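Local coordinates for protein alanine racemase (Actinobacillus succinogenes, PDB 3C3K) that probably binds a small ligand between its two domains, as members of the periplasmic binding protein-like and LacI-type families do, at residues D108-D117 with R142-H153. Sequence-based numbering, arbitrary orientation.
Sequences DVAASEYVVD and RESGYLNRLKFH
Asp117 joins helix 108-121 to the C-terminal end of helix 137-152 by taking both Arg149 and His153 on one carboxylate. Arg149 comes side-on: NE meets OD1 at 2.7 Å on the syn lone pair, while NH2 makes a longer bond of 3.2 Å to OD2. A bend at chi2 (67°) carries the arginine chain across helix 108-121, laying CD 3.6 Å from Glu113 CB. His153 NE2 donates to the same OD1 (2.8 Å, 166° at the hydrogen) from above the carboxylate plane, its ring almost perpendicular to that plane. Phe152 lays one face under Arg149 NH1 and turns its edge to the face of the His153 ring, packing that would restrict the rotation of both groups. Glu113 reaches Arg149 less directly, through a water linking OE2 to NH1.

At the other end of the contact Arg142 runs out extended and bonds Asp108 OD1 with both NE and NH2. Both approach from one face of the carboxylate, though OD1 stays in the guanidinium plane. Phe219 makes a cation-pi contact with this arginine, and NH2 also binds a glycerol.

Between these charged ends the packing is close, with a glycine against a serine and then an apolar patch. Gly145 has no side chain, which leaves room for Ser112, whose hydroxyl is turned back to its own helix at Asp108 O (2.6 Å). Branched Val116 fits the next turn: CG1 packs on Leu150 CD2 (3.8 Å) and on Arg149 CB, and CG2 lies near Tyr146 CA and CD2.

The axes of segments 108-117 and 142-152 come within 7.9 Å, cross at -40° and run in broadly the same direction. Helix 137-152 rests in turn on the parallel sheet of one domain, where Leu150 touches Ile127, and Tyr146 OH bonds Ile127 O and Arg159 N, tying it to strands 127-131 and 159-162.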
loop_
_atom_site.group_PDB
_atom_site.type_symbol
_atom_site.label_atom_id
_atom_site.label_comp_id
_atom_site.label_asym_id
_atom_site.label_seq_id
_atom_site.Cartn_x
_atom_site.Cartn_y
_atom_site.Cartn_z
ATOM N N ASP B 108 -20.749 6.695 5.909
ATOM C CA ASP B 108 -20.467 7.005 4.524
ATOM C C ASP B 108 -21.505 7.890 3.883
ATOM O O ASP B 108 -21.190 8.704 2.992
ATOM C CB ASP B 108 -20.280 5.727 3.740
ATOM C CG ASP B 108 -18.908 5.096 4.013
ATOM O OD1 ASP B 108 -17.950 5.798 3.726
ATOM O OD2 ASP B 108 -18.787 3.994 4.572
ATOM N N VAL B 109 -22.755 7.711 4.270
ATOM C CA VAL B 109 -23.827 8.552 3.682
ATOM C C VAL B 109 -23.686 9.963 4.127
ATOM O O VAL B 109 -23.726 10.822 3.290
ATOM C CB VAL B 109 -25.231 8.045 4.020
ATOM C CG1 VAL B 109 -26.334 8.989 3.391
ATOM C CG2 VAL B 109 -25.374 6.735 3.419
ATOM N N ALA B 110 -23.432 10.215 5.422
ATOM C CA ALA B 110 -23.292 11.603 5.873
ATOM C C ALA B 110 -22.060 12.279 5.251
ATOM O O ALA B 110 -22.150 13.443 4.843
ATOM C CB ALA B 110 -23.225 11.735 7.426
ATOM N N ALA B 111 -20.918 11.585 5.205
ATOM C CA ALA B 111 -19.714 12.144 4.575
ATOM C C ALA B 111 -19.933 12.472 3.108
ATOM O O ALA B 111 -19.489 13.516 2.696
ATOM C CB ALA B 111 -18.540 11.205 4.714
ATOM N N SER B 112 -20.531 11.567 2.301
ATOM C CA SER B 112 -20.675 11.888 0.902
ATOM C C SER B 112 -21.675 12.974 0.597
ATOM O O SER B 112 -21.441 13.746 -0.304
ATOM C CB SER B 112 -20.883 10.659 0.019
ATOM O OG SER B 112 -21.683 9.802 0.736
ATOM N N GLU B 113 -22.762 13.085 1.373
ATOM C CA GLU B 113 -23.694 14.186 1.151
ATOM C C GLU B 113 -23.031 15.497 1.502
ATOM O O GLU B 113 -23.290 16.472 0.853
ATOM C CB GLU B 113 -25.019 14.017 1.956
ATOM C CG GLU B 113 -25.773 12.766 1.616
ATOM C CD GLU B 113 -27.063 12.634 2.410
ATOM O OE1 GLU B 113 -27.074 12.941 3.617
ATOM O OE2 GLU B 113 -28.047 12.176 1.823
ATOM N N TYR B 114 -22.241 15.515 2.575
ATOM C CA TYR B 114 -21.451 16.680 3.010
ATOM C C TYR B 114 -20.473 17.125 1.948
ATOM O O TYR B 114 -20.306 18.285 1.755
ATOM C CB TYR B 114 -20.600 16.358 4.246
ATOM C CG TYR B 114 -20.014 17.600 4.892
ATOM C CD1 TYR B 114 -18.765 18.081 4.532
ATOM C CD2 TYR B 114 -20.733 18.292 5.872
ATOM C CE1 TYR B 114 -18.219 19.239 5.147
ATOM C CE2 TYR B 114 -20.216 19.450 6.499
ATOM C CZ TYR B 114 -18.970 19.927 6.107
ATOM O OH TYR B 114 -18.483 21.042 6.748
ATOM N N VAL B 115 -19.793 16.186 1.314
ATOM C CA VAL B 115 -18.949 16.453 0.105
ATOM C C VAL B 115 -19.699 17.198 -0.976
ATOM O O VAL B 115 -19.275 18.261 -1.406
ATOM C CB VAL B 115 -18.304 15.186 -0.420
ATOM C CG1 VAL B 115 -17.663 15.463 -1.821
ATOM C CG2 VAL B 115 -17.249 14.659 0.647
ATOM N N VAL B 116 -20.838 16.662 -1.390
ATOM C CA VAL B 116 -21.686 17.340 -2.368
ATOM C C VAL B 116 -22.167 18.708 -1.878
ATOM O O VAL B 116 -22.106 19.684 -2.624
ATOM C CB VAL B 116 -22.877 16.490 -2.763
ATOM C CG1 VAL B 116 -23.796 17.263 -3.711
ATOM C CG2 VAL B 116 -22.386 15.216 -3.418
ATOM N N ASP B 117 -22.600 18.809 -0.634
ATOM C CA ASP B 117 -23.030 20.127 -0.183
ATOM C C ASP B 117 -21.903 21.149 -0.287
ATOM O O ASP B 117 -22.177 22.277 -0.635
ATOM C CB ASP B 117 -23.542 20.126 1.256
ATOM C CG ASP B 117 -24.813 19.377 1.418
ATOM O OD1 ASP B 117 -25.490 19.040 0.419
ATOM O OD2 ASP B 117 -25.137 19.123 2.579
ATOM N N ARG B 142 -21.932 5.674 -0.818
ATOM C CA ARG B 142 -21.316 6.904 -1.331
ATOM C C ARG B 142 -22.014 7.263 -2.616
ATOM O O ARG B 142 -22.285 8.409 -2.848
ATOM C CB ARG B 142 -19.782 6.784 -1.516
ATOM C CG ARG B 142 -18.953 6.755 -0.127
ATOM C CD ARG B 142 -17.459 6.297 -0.344
ATOM N NE ARG B 142 -16.957 5.813 0.938
ATOM C CZ ARG B 142 -15.828 5.167 1.146
ATOM N NH1 ARG B 142 -14.947 5.002 0.153
ATOM N NH2 ARG B 142 -15.556 4.755 2.384
ATOM N N GLU B 143 -22.337 6.274 -3.446
ATOM C CA GLU B 143 -23.091 6.536 -4.679
ATOM C C GLU B 143 -24.506 7.097 -4.425
ATOM O O GLU B 143 -24.887 8.016 -5.111
ATOM C CB GLU B 143 -23.103 5.289 -5.590
ATOM C CG GLU B 143 -23.817 5.481 -6.916
ATOM C CD GLU B 143 -23.645 4.345 -7.933
ATOM O OE1 GLU B 143 -22.519 3.926 -8.246
ATOM O OE2 GLU B 143 -24.662 3.888 -8.497
ATOM N N SER B 144 -25.252 6.576 -3.418
ATOM C CA SER B 144 -26.642 7.003 -3.152
ATOM C C SER B 144 -26.564 8.373 -2.613
ATOM O O SER B 144 -27.334 9.207 -2.993
ATOM C CB SER B 144 -27.327 6.256 -1.965
ATOM O OG SER B 144 -27.294 4.890 -2.056
ATOM N N GLY B 145 -25.694 8.553 -1.618
ATOM C CA GLY B 145 -25.491 9.828 -0.966
ATOM C C GLY B 145 -25.250 10.883 -2.056
ATOM O O GLY B 145 -25.910 11.914 -2.048
ATOM N N TYR B 146 -24.340 10.608 -3.013
ATOM C CA TYR B 146 -24.038 11.526 -4.134
ATOM C C TYR B 146 -25.312 11.790 -4.985
ATOM O O TYR B 146 -25.649 12.911 -5.253
ATOM C CB TYR B 146 -22.950 10.905 -5.044
ATOM C CG TYR B 146 -22.861 11.388 -6.480
ATOM C CD1 TYR B 146 -23.382 10.607 -7.538
ATOM C CD2 TYR B 146 -22.178 12.563 -6.810
ATOM C CE1 TYR B 146 -23.312 11.017 -8.860
ATOM C CE2 TYR B 146 -22.061 12.966 -8.158
ATOM C CZ TYR B 146 -22.681 12.189 -9.173
ATOM O OH TYR B 146 -22.606 12.566 -10.500
ATOM N N LEU B 147 -26.006 10.747 -5.421
ATOM C CA LEU B 147 -27.130 10.925 -6.368
ATOM C C LEU B 147 -28.310 11.654 -5.699
ATOM O O LEU B 147 -28.897 12.587 -6.265
ATOM C CB LEU B 147 -27.628 9.573 -6.776
ATOM C CG LEU B 147 -26.799 8.840 -7.817
ATOM C CD1 LEU B 147 -27.416 7.440 -8.002
ATOM C CD2 LEU B 147 -26.872 9.654 -9.050
ATOM N N ASN B 148 -28.624 11.254 -4.470
ATOM C CA ASN B 148 -29.695 11.904 -3.701
ATOM C C ASN B 148 -29.410 13.348 -3.392
ATOM O O ASN B 148 -30.338 14.182 -3.367
ATOM C CB ASN B 148 -30.005 11.172 -2.382
ATOM C CG ASN B 148 -30.450 9.750 -2.604
ATOM O OD1 ASN B 148 -30.950 9.406 -3.671
ATOM N ND2 ASN B 148 -30.250 8.904 -1.596
ATOM N N ARG B 149 -28.162 13.678 -3.116
ATOM C CA ARG B 149 -27.867 15.059 -2.725
ATOM C C ARG B 149 -27.855 15.978 -3.930
ATOM O O ARG B 149 -28.208 17.151 -3.860
ATOM C CB ARG B 149 -26.546 15.082 -1.955
ATOM C CG ARG B 149 -26.429 16.183 -0.972
ATOM C CD ARG B 149 -27.425 16.006 0.174
ATOM N NE ARG B 149 -27.387 17.157 1.058
ATOM C CZ ARG B 149 -28.335 17.412 1.936
ATOM N NH1 ARG B 149 -29.347 16.574 2.030
ATOM N NH2 ARG B 149 -28.279 18.497 2.695
ATOM N N LEU B 150 -27.507 15.453 -5.092
ATOM C CA LEU B 150 -27.638 16.259 -6.322
ATOM C C LEU B 150 -29.083 16.630 -6.574
ATOM O O LEU B 150 -29.349 17.748 -6.975
ATOM C CB LEU B 150 -27.062 15.580 -7.581
ATOM C CG LEU B 150 -25.552 15.251 -7.612
ATOM C CD1 LEU B 150 -25.160 14.606 -8.968
ATOM C CD2 LEU B 150 -24.714 16.486 -7.335
ATOM N N LYS B 151 -29.987 15.657 -6.412
ATOM C CA LYS B 151 -31.426 15.838 -6.663
ATOM C C LYS B 151 -31.944 16.769 -5.581
ATOM O O LYS B 151 -32.839 17.575 -5.811
ATOM C CB LYS B 151 -32.206 14.523 -6.520
ATOM C CG LYS B 151 -31.967 13.348 -7.515
ATOM C CD LYS B 151 -31.837 13.849 -8.934
ATOM C CE LYS B 151 -30.344 13.872 -9.399
ATOM N NZ LYS B 151 -30.046 14.528 -10.748
ATOM N N PHE B 152 -31.417 16.619 -4.374
ATOM C CA PHE B 152 -31.791 17.533 -3.315
ATOM C C PHE B 152 -31.487 18.991 -3.654
ATOM O O PHE B 152 -32.180 19.908 -3.232
ATOM C CB PHE B 152 -31.056 17.161 -2.044
ATOM C CG PHE B 152 -31.223 18.134 -0.953
ATOM C CD1 PHE B 152 -32.380 18.119 -0.157
ATOM C CD2 PHE B 152 -30.212 18.972 -0.632
ATOM C CE1 PHE B 152 -32.512 19.004 0.914
ATOM C CE2 PHE B 152 -30.333 19.857 0.426
ATOM C CZ PHE B 152 -31.477 19.882 1.191
ATOM N N HIS B 153 -30.406 19.203 -4.380
ATOM C CA HIS B 153 -30.031 20.571 -4.797
ATOM C C HIS B 153 -30.603 20.923 -6.165
ATOM O O HIS B 153 -30.273 21.930 -6.745
ATOM C CB HIS B 153 -28.500 20.717 -4.797
ATOM C CG HIS B 153 -27.914 20.791 -3.418
ATOM N ND1 HIS B 153 -28.222 21.802 -2.532
ATOM C CD2 HIS B 153 -27.066 19.956 -2.766
ATOM C CE1 HIS B 153 -27.553 21.606 -1.406
ATOM N NE2 HIS B 153 -26.858 20.484 -1.513
HETATM O O HOH W 1 -30.107 14.104 0.718
#